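PDB 4X7R: TarM from Staphylococcus aureus subsp. aureus 21178, which belongs to the GT-B class of glycosyltransferases, with two parallel-sheet Rossmann-like domains and a large additional antiparallel beta sheet. Local coordinates for residues A[26-31]-A[61-65]; A[2-6]-A[34-38]. The protein carries 1 engineered substitution. One frame throughout, in Å; residues are numbered along the deposited sequence.

Interaction 1 of 2, residues A[26-31]-A[61-65]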
ATOM      1  N   SER A  26       0.677  14.617   2.223  1.00 36.03           N
ATOM      2  CA  SER A  26       0.542  15.469   1.035  1.00 35.71           C
ATOM      3  C   SER A  26      -0.414  16.604   1.339  1.00 39.76           C
ATOM      4  O   SER A  26      -0.107  17.770   1.053  1.00 39.99           O
ATOM      5  CB  SER A  26       0.042  14.659  -0.155  1.00 35.67           C
ATOM      6  OG  SER A  26      -0.124  15.557  -1.228  1.00 39.20           O
ATOM      7  N   LYS A  27      -1.560  16.284   1.959  1.00 38.07           N
ATOM      8  CA  LYS A  27      -2.552  17.305   2.346  1.00 38.39           C
ATOM      9  C   LYS A  27      -1.912  18.370   3.261  1.00 44.58           C
ATOM     10  O   LYS A  27      -2.104  19.557   3.037  1.00 46.19           O
ATOM     11  CB  LYS A  27      -3.768  16.663   3.041  1.00 39.34           C
ATOM     12  CG  LYS A  27      -4.801  17.711   3.473  1.00 47.04           C
ATOM     13  CD  LYS A  27      -5.671  17.269   4.601  1.00 63.56           C
ATOM     14  CE  LYS A  27      -5.334  17.981   5.885  1.00 86.77           C
ATOM     15  NZ  LYS A  27      -5.350  17.039   7.044  1.00 96.63           N
ATOM     16  N   GLU A  28      -1.112  17.937   4.248  1.00 41.97           N
ATOM     17  CA  GLU A  28      -0.454  18.865   5.188  1.00 41.38           C
ATOM     18  C   GLU A  28       0.591  19.758   4.521  1.00 43.21           C
ATOM     19  O   GLU A  28       0.607  20.948   4.802  1.00 41.43           O
ATOM     20  CB  GLU A  28       0.094  18.127   6.419  1.00 40.36           C
ATOM     21  CG  GLU A  28      -1.003  17.550   7.306  1.00 47.02           C
ATOM     22  CD  GLU A  28      -2.033  18.516   7.881  1.00 60.42           C
ATOM     23  OE1 GLU A  28      -1.797  19.747   7.865  1.00 53.83           O
ATOM     24  OE2 GLU A  28      -3.082  18.030   8.362  1.00 43.03           O
ATOM     25  N   PHE A  29       1.437  19.193   3.608  1.00 38.36           N
ATOM     26  CA  PHE A  29       2.422  20.015   2.901  1.00 38.86           C
ATOM     27  C   PHE A  29       1.755  21.049   1.961  1.00 43.60           C
ATOM     28  O   PHE A  29       2.174  22.210   1.929  1.00 43.75           O
ATOM     29  CB  PHE A  29       3.489  19.155   2.193  1.00 40.15           C
ATOM     30  CG  PHE A  29       4.473  18.446   3.111  1.00 40.80           C
ATOM     31  CD1 PHE A  29       5.028  19.104   4.212  1.00 43.26           C
ATOM     32  CD2 PHE A  29       4.937  17.165   2.805  1.00 40.00           C
ATOM     33  CE1 PHE A  29       5.967  18.463   5.031  1.00 42.81           C
ATOM     34  CE2 PHE A  29       5.926  16.560   3.580  1.00 41.67           C
ATOM     35  CZ  PHE A  29       6.399  17.189   4.716  1.00 40.91           C
ATOM     36  N   TYR A  30       0.685  20.647   1.248  1.00 40.26           N
ATOM     37  CA  TYR A  30      -0.071  21.546   0.380  1.00 41.09           C
ATOM     38  C   TYR A  30      -0.692  22.691   1.188  1.00 44.84           C
ATOM     39  O   TYR A  30      -0.668  23.833   0.732  1.00 44.61           O
ATOM     40  CB  TYR A  30      -1.151  20.778  -0.401  1.00 42.70           C
ATOM     41  CG  TYR A  30      -0.706  20.353  -1.784  1.00 44.57           C
ATOM     42  CD1 TYR A  30      -0.609  21.278  -2.822  1.00 48.15           C
ATOM     43  CD2 TYR A  30      -0.398  19.026  -2.061  1.00 44.13           C
ATOM     44  CE1 TYR A  30      -0.203  20.888  -4.101  1.00 49.64           C
ATOM     45  CE2 TYR A  30       0.009  18.624  -3.338  1.00 44.59           C
ATOM     46  CZ  TYR A  30       0.098  19.559  -4.355  1.00 50.08           C
ATOM     47  OH  TYR A  30       0.525  19.181  -5.601  1.00 43.89           O
ATOM     48  N   ASP A  31      -1.210  22.405   2.399  1.00 41.50           N
ATOM     49  CA  ASP A  31      -1.780  23.457   3.288  1.00 41.87           C
ATOM     50  C   ASP A  31      -0.701  24.433   3.777  1.00 48.36           C
ATOM     51  O   ASP A  31      -1.001  25.579   4.062  1.00 50.91           O
ATOM     52  CB  ASP A  31      -2.511  22.817   4.484  1.00 41.27           C
ATOM     53  CG  ASP A  31      -3.838  22.180   4.101  1.00 50.61           C
ATOM     54  OD1 ASP A  31      -4.269  22.346   2.925  1.00 51.81           O
ATOM     55  OD2 ASP A  31      -4.476  21.572   4.978  1.00 53.28           O
ATOM     56  N   ASP A  61      -6.081  13.562  -1.395  1.00 44.70           N
ATOM     57  CA  ASP A  61      -6.440  14.984  -1.552  1.00 44.09           C
ATOM     58  C   ASP A  61      -6.504  15.298  -3.049  1.00 49.64           C
ATOM     59  O   ASP A  61      -5.691  14.789  -3.821  1.00 47.72           O
ATOM     60  CB  ASP A  61      -5.375  15.868  -0.868  1.00 44.12           C
ATOM     61  CG  ASP A  61      -5.745  17.333  -0.741  1.00 47.89           C
ATOM     62  OD1 ASP A  61      -5.562  18.073  -1.721  1.00 48.76           O
ATOM     63  OD2 ASP A  61      -6.129  17.754   0.374  1.00 53.88           O
ATOM     64  N   ARG A  62      -7.450  16.150  -3.443  1.00 50.79           N
ATOM     65  CA  ARG A  62      -7.669  16.577  -4.831  1.00 52.23           C
ATOM     66  C   ARG A  62      -6.406  17.196  -5.455  1.00 51.38           C
ATOM     67  O   ARG A  62      -6.202  17.056  -6.657  1.00 47.98           O
ATOM     68  CB  ARG A  62      -8.819  17.595  -4.905  1.00 58.88           C
ATOM     69  CG  ARG A  62     -10.107  17.158  -4.215  1.00 80.66           C
ATOM     70  CD  ARG A  62     -10.747  18.311  -3.479  1.00100.51           C
ATOM     71  NE  ARG A  62      -9.910  18.800  -2.380  1.00114.26           N
ATOM     72  CZ  ARG A  62      -9.705  20.085  -2.109  1.00128.62           C
ATOM     73  NH1 ARG A  62     -10.269  21.027  -2.858  1.00120.63           N
ATOM     74  NH2 ARG A  62      -8.926  20.439  -1.098  1.00107.85           N
ATOM     75  N   ARG A  63      -5.568  17.878  -4.630  1.00 46.98           N
ATOM     76  CA  ARG A  63      -4.342  18.562  -5.070  1.00 46.07           C
ATOM     77  C   ARG A  63      -3.182  17.575  -5.315  1.00 45.87           C
ATOM     78  O   ARG A  63      -2.263  17.883  -6.073  1.00 43.81           O
ATOM     79  CB  ARG A  63      -3.930  19.620  -4.030  1.00 46.86           C
ATOM     80  CG  ARG A  63      -4.917  20.802  -3.920  1.00 47.52           C
ATOM     81  CD  ARG A  63      -4.704  21.588  -2.646  1.00 47.15           C
ATOM     82  NE  ARG A  63      -4.904  20.768  -1.438  1.00 48.39           N
ATOM     83  CZ  ARG A  63      -4.724  21.200  -0.189  1.00 56.22           C
ATOM     84  NH1 ARG A  63      -4.329  22.448   0.040  1.00 40.24           N
ATOM     85  NH2 ARG A  63      -4.924  20.384   0.838  1.00 44.53           N
ATOM     86  N   THR A  64      -3.215  16.393  -4.676  1.00 41.68           N
ATOM     87  CA  THR A  64      -2.145  15.416  -4.858  1.00 39.56           C
ATOM     88  C   THR A  64      -2.130  14.846  -6.282  1.00 45.86           C
ATOM     89  O   THR A  64      -3.124  14.287  -6.755  1.00 47.10           O
ATOM     90  CB  THR A  64      -2.202  14.304  -3.827  1.00 43.10           C
ATOM     91  OG1 THR A  64      -2.412  14.861  -2.535  1.00 44.16           O
ATOM     92  CG2 THR A  64      -0.953  13.412  -3.854  1.00 37.00           C
ATOM     93  N   LYS A  65      -0.984  14.975  -6.942  1.00 40.47           N
ATOM     94  CA  LYS A  65      -0.750  14.383  -8.246  1.00 39.54           C
ATOM     95  C   LYS A  65      -0.035  13.066  -8.020  1.00 42.48           C
ATOM     96  O   LYS A  65       0.721  12.915  -7.048  1.00 41.15           O
ATOM     97  CB  LYS A  65       0.184  15.272  -9.097  1.00 41.93           C
ATOM     98  CG  LYS A  65      -0.384  16.635  -9.482  1.00 49.49           C
ATOM     99  CD  LYS A  65       0.626  17.445 -10.292  1.00 61.14           C
ATOM    100  CE  LYS A  65       0.433  18.947 -10.147  1.00 69.90           C
ATOM    101  NZ  LYS A  65       1.081  19.482  -8.902  1.00 76.07           N
TER
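One guanidinium group, that of Arg63, is shared by two aspartates from different parts of the chain. On its own side Asp61 receives NE through OD1 at 2.8 Å and NH2 through OD2 at 2.9 Å. From the helix, Asp31 OD1 meets both Arg63 NH1 and Arg63 NH2 at 2.9 Å, near the guanidinium plane. The three residues form a salt-bridge network. Residues 61-64 make a type I beta turn. Asp61 OD1 also accepts from Arg63 N at 2.9 Å, an Asx turn; the same OD1 thus takes both the backbone N and NE of Arg63.

Tyr30 lies beneath this arginine. Arg63 CB sits 3.8 Å from the ring centroid and almost on its normal, a CH-pi contact. Tyr30 CB in turn lies over one face of the guanidinium. The Tyr30 hydroxyl is a hydrogen-bond partner of Asp37; Lys65 NZ reaches Tyr30 OH only weakly, at 3.4 Å. Deeper in, Ser26 OG is hydrogen-bonded to Ala36 O, and Thr64 OG1 lies 2.7 Å from Ser26 OG, close enough for a hydrogen bond.

The contact joins the C-terminal half of helix 17-31 to the loop between helix 47-56 and strand 66-68. Lys55 NZ is hydrogen-bonded to the carbonyls of Arg62 and Thr64 in that loop. Thr64 also touches Ile38 of strand 36-40, while Phe29 packs on strand 3-7 and helix 480-492.

Interaction 2 of 2, residues A[2-6]-A[34-38]; sequences KKIFM and IPADI
Two neighbouring strands run parallel here, Ile4 beside Ala36, Phe5 beside Asp37 and Met6 beside Ile38, with CA-CA distances of 4.3, 5.0 and 4.7 Å. The axes of strands 3-6 and 36-38 approach to 4.5 Å and cross at -25°. Backbones are extended. Three hydrogen bonds set the register: Ile4 N to Pro35 O, Asp37 N to Ile4 O and Met6 N to Asp37 O, each 2.8 Å. CA-H...O contacts accompany them, such as Ala36 CA to Ile4 O and Ile38 CA to Met6 O, both 3.3 Å.

Ile4, Met6, Ala36 and Ile38 share one sheet face. Ala36 is the low point. Ile4 (chi1 m, chi2 t) borders it with CB 3.8 Å from Ala36 CB. Met6 (m, t, m) borders it too, its SD 4.3 Å from Ala36 CB, and its CE reaches Ile38 CG1 at 4.1 Å. Ile4 CD1 meets Ile34 CG2 at 3.5 Å. The ring of Phe29 sits against both Ile4 and Ala36.

Phe5 and Asp37 (both chi1 m) point to the other face. There the extended Lys3 chain brings CE to 3.2 Å from Asp37 OD2. Lys3 NZ is hydrogen-bonded to Tyr67 OH; its salt bridge to Asp37 OD2 is long, 3.7 Å. Asp37 OD1 pairs with Tyr30 OH.

This is the first beta-alpha-beta unit of a Rossmann-like domain, with helix 17-31 as the crossover. Strand 221-225 flanks strand 3-7 on its other edge, and helix 480-492 packs on Ile4 and Ile34.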
ATOM      1  N   LYS A   2       9.848  25.354  -2.732  1.00 53.87           N
ATOM      2  CA  LYS A   2       9.984  23.943  -2.344  1.00 49.70           C
ATOM      3  C   LYS A   2       8.918  23.093  -3.006  1.00 51.31           C
ATOM      4  O   LYS A   2       7.763  23.511  -3.104  1.00 49.44           O
ATOM      5  CB  LYS A   2       9.891  23.749  -0.832  1.00 49.56           C
ATOM      6  CG  LYS A   2      11.132  24.192  -0.075  1.00 41.98           C
ATOM      7  CD  LYS A   2      10.929  23.935   1.394  1.00 44.37           C
ATOM      8  CE  LYS A   2      12.087  24.426   2.219  1.00 57.21           C
ATOM      9  NZ  LYS A   2      12.087  25.899   2.371  1.00 67.28           N
ATOM     10  N   LYS A   3       9.319  21.908  -3.485  1.00 46.54           N
ATOM     11  CA  LYS A   3       8.435  20.902  -4.056  1.00 45.75           C
ATOM     12  C   LYS A   3       8.914  19.541  -3.594  1.00 46.27           C
ATOM     13  O   LYS A   3      10.116  19.267  -3.581  1.00 44.30           O
ATOM     14  CB  LYS A   3       8.321  20.974  -5.597  1.00 49.12           C
ATOM     15  CG  LYS A   3       7.219  20.032  -6.108  1.00 65.28           C
ATOM     16  CD  LYS A   3       6.835  20.215  -7.570  1.00 77.58           C
ATOM     17  CE  LYS A   3       5.835  19.140  -7.951  1.00 81.79           C
ATOM     18  NZ  LYS A   3       5.494  19.150  -9.397  1.00 82.96           N
ATOM     19  N   ILE A   4       7.957  18.703  -3.196  1.00 40.82           N
ATOM     20  CA  ILE A   4       8.191  17.379  -2.639  1.00 38.09           C
ATOM     21  C   ILE A   4       7.653  16.256  -3.539  1.00 39.78           C
ATOM     22  O   ILE A   4       6.546  16.356  -4.081  1.00 38.31           O
ATOM     23  CB  ILE A   4       7.637  17.352  -1.186  1.00 39.50           C
ATOM     24  CG1 ILE A   4       8.364  18.401  -0.301  1.00 39.09           C
ATOM     25  CG2 ILE A   4       7.736  15.968  -0.571  1.00 38.41           C
ATOM     26  CD1 ILE A   4       7.731  18.606   1.084  1.00 41.31           C
ATOM     27  N   PHE A   5       8.452  15.180  -3.666  1.00 36.50           N
ATOM     28  CA  PHE A   5       8.143  13.974  -4.441  1.00 35.56           C
ATOM     29  C   PHE A   5       8.315  12.803  -3.511  1.00 37.06           C
ATOM     30  O   PHE A   5       9.398  12.571  -2.980  1.00 36.87           O
ATOM     31  CB  PHE A   5       9.058  13.850  -5.680  1.00 37.04           C
ATOM     32  CG  PHE A   5       8.982  15.048  -6.600  1.00 37.64           C
ATOM     33  CD1 PHE A   5       9.759  16.178  -6.361  1.00 39.89           C
ATOM     34  CD2 PHE A   5       8.161  15.032  -7.726  1.00 38.46           C
ATOM     35  CE1 PHE A   5       9.690  17.290  -7.216  1.00 41.58           C
ATOM     36  CE2 PHE A   5       8.082  16.143  -8.575  1.00 41.67           C
ATOM     37  CZ  PHE A   5       8.851  17.263  -8.315  1.00 40.83           C
ATOM     38  N   MET A   6       7.219  12.112  -3.259  1.00 33.35           N
ATOM     39  CA  MET A   6       7.122  11.030  -2.293  1.00 31.55           C
ATOM     40  C   MET A   6       6.930   9.730  -3.004  1.00 37.84           C
ATOM     41  O   MET A   6       5.929   9.533  -3.669  1.00 38.78           O
ATOM     42  CB  MET A   6       6.009  11.324  -1.273  1.00 32.87           C
ATOM     43  CG  MET A   6       6.129  12.697  -0.679  1.00 36.14           C
ATOM     44  SD  MET A   6       4.936  13.160   0.604  1.00 39.06           S
ATOM     45  CE  MET A   6       3.399  12.581  -0.060  1.00 34.85           C
ATOM     46  N   ILE A  34       3.492  23.867   0.209  1.00 45.35           N
ATOM     47  CA  ILE A  34       4.566  23.059  -0.352  1.00 44.38           C
ATOM     48  C   ILE A  34       3.928  21.933  -1.185  1.00 45.57           C
ATOM     49  O   ILE A  34       3.472  20.951  -0.597  1.00 41.77           O
ATOM     50  CB  ILE A  34       5.584  22.473   0.699  1.00 46.80           C
ATOM     51  CG1 ILE A  34       6.126  23.563   1.664  1.00 47.65           C
ATOM     52  CG2 ILE A  34       6.741  21.776  -0.019  1.00 44.94           C
ATOM     53  CD1 ILE A  34       6.484  23.024   3.051  1.00 51.28           C
ATOM     54  N   PRO A  35       3.862  22.049  -2.536  1.00 42.93           N
ATOM     55  CA  PRO A  35       3.339  20.920  -3.335  1.00 41.92           C
ATOM     56  C   PRO A  35       4.120  19.661  -2.974  1.00 44.22           C
ATOM     57  O   PRO A  35       5.348  19.716  -2.864  1.00 44.70           O
ATOM     58  CB  PRO A  35       3.580  21.349  -4.796  1.00 43.42           C
ATOM     59  CG  PRO A  35       3.671  22.851  -4.729  1.00 49.64           C
ATOM     60  CD  PRO A  35       4.317  23.163  -3.403  1.00 45.65           C
ATOM     61  N   ALA A  36       3.395  18.586  -2.644  1.00 38.66           N
ATOM     62  CA  ALA A  36       3.954  17.307  -2.241  1.00 37.23           C
ATOM     63  C   ALA A  36       3.209  16.230  -2.984  1.00 41.22           C
ATOM     64  O   ALA A  36       2.102  15.849  -2.589  1.00 41.04           O
ATOM     65  CB  ALA A  36       3.832  17.117  -0.735  1.00 37.11           C
ATOM     66  N   ASP A  37       3.816  15.749  -4.086  1.00 38.27           N
ATOM     67  CA  ASP A  37       3.214  14.749  -4.967  1.00 37.26           C
ATOM     68  C   ASP A  37       3.761  13.355  -4.804  1.00 39.26           C
ATOM     69  O   ASP A  37       4.803  13.169  -4.179  1.00 38.00           O
ATOM     70  CB  ASP A  37       3.235  15.240  -6.418  1.00 39.37           C
ATOM     71  CG  ASP A  37       2.527  16.592  -6.570  1.00 44.99           C
ATOM     72  OD1 ASP A  37       1.342  16.695  -6.164  1.00 43.75           O
ATOM     73  OD2 ASP A  37       3.161  17.539  -7.070  1.00 45.24           O
ATOM     74  N   ILE A  38       3.023  12.356  -5.316  1.00 34.40           N
ATOM     75  CA  ILE A  38       3.393  10.950  -5.180  1.00 31.54           C
ATOM     76  C   ILE A  38       3.976  10.428  -6.482  1.00 36.34           C
ATOM     77  O   ILE A  38       3.422  10.695  -7.544  1.00 35.85           O
ATOM     78  CB  ILE A  38       2.183  10.133  -4.661  1.00 33.72           C
ATOM     79  CG1 ILE A  38       1.703  10.718  -3.248  1.00 33.85           C
ATOM     80  CG2 ILE A  38       2.524   8.622  -4.585  1.00 30.73           C
ATOM     81  CD1 ILE A  38       0.463  10.082  -2.597  1.00 38.67           C
TER

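Overall arrangement
Interactions 1 and 2 lie 8 Å apart, centre to centre, and touch directly. Their segments alternate along the chain: strand 3-7, helix 17-31, strand 36-40, then the loop 61-65 that leads into strand 66-68. Two probable hydrogen bonds tie them together, Ser26 OG to Ala36 O at 2.6 Å and Tyr30 OH to Asp37 OD1 at 2.7 Å. Phe29 CD2 packs 3.6 Å from Ile4 CD1. Helix 17-31 and loop 61-65 thus pack together against two inner strands of the sheet, next to its outermost strand 66-68. The side chain of Lys27 is about 13 Å from the bound UDP, and that of Ile38 about 10 Å from 2-deoxy-6-O-sulfo-2-(sulfoamino)-alpha-D-glucopyranose.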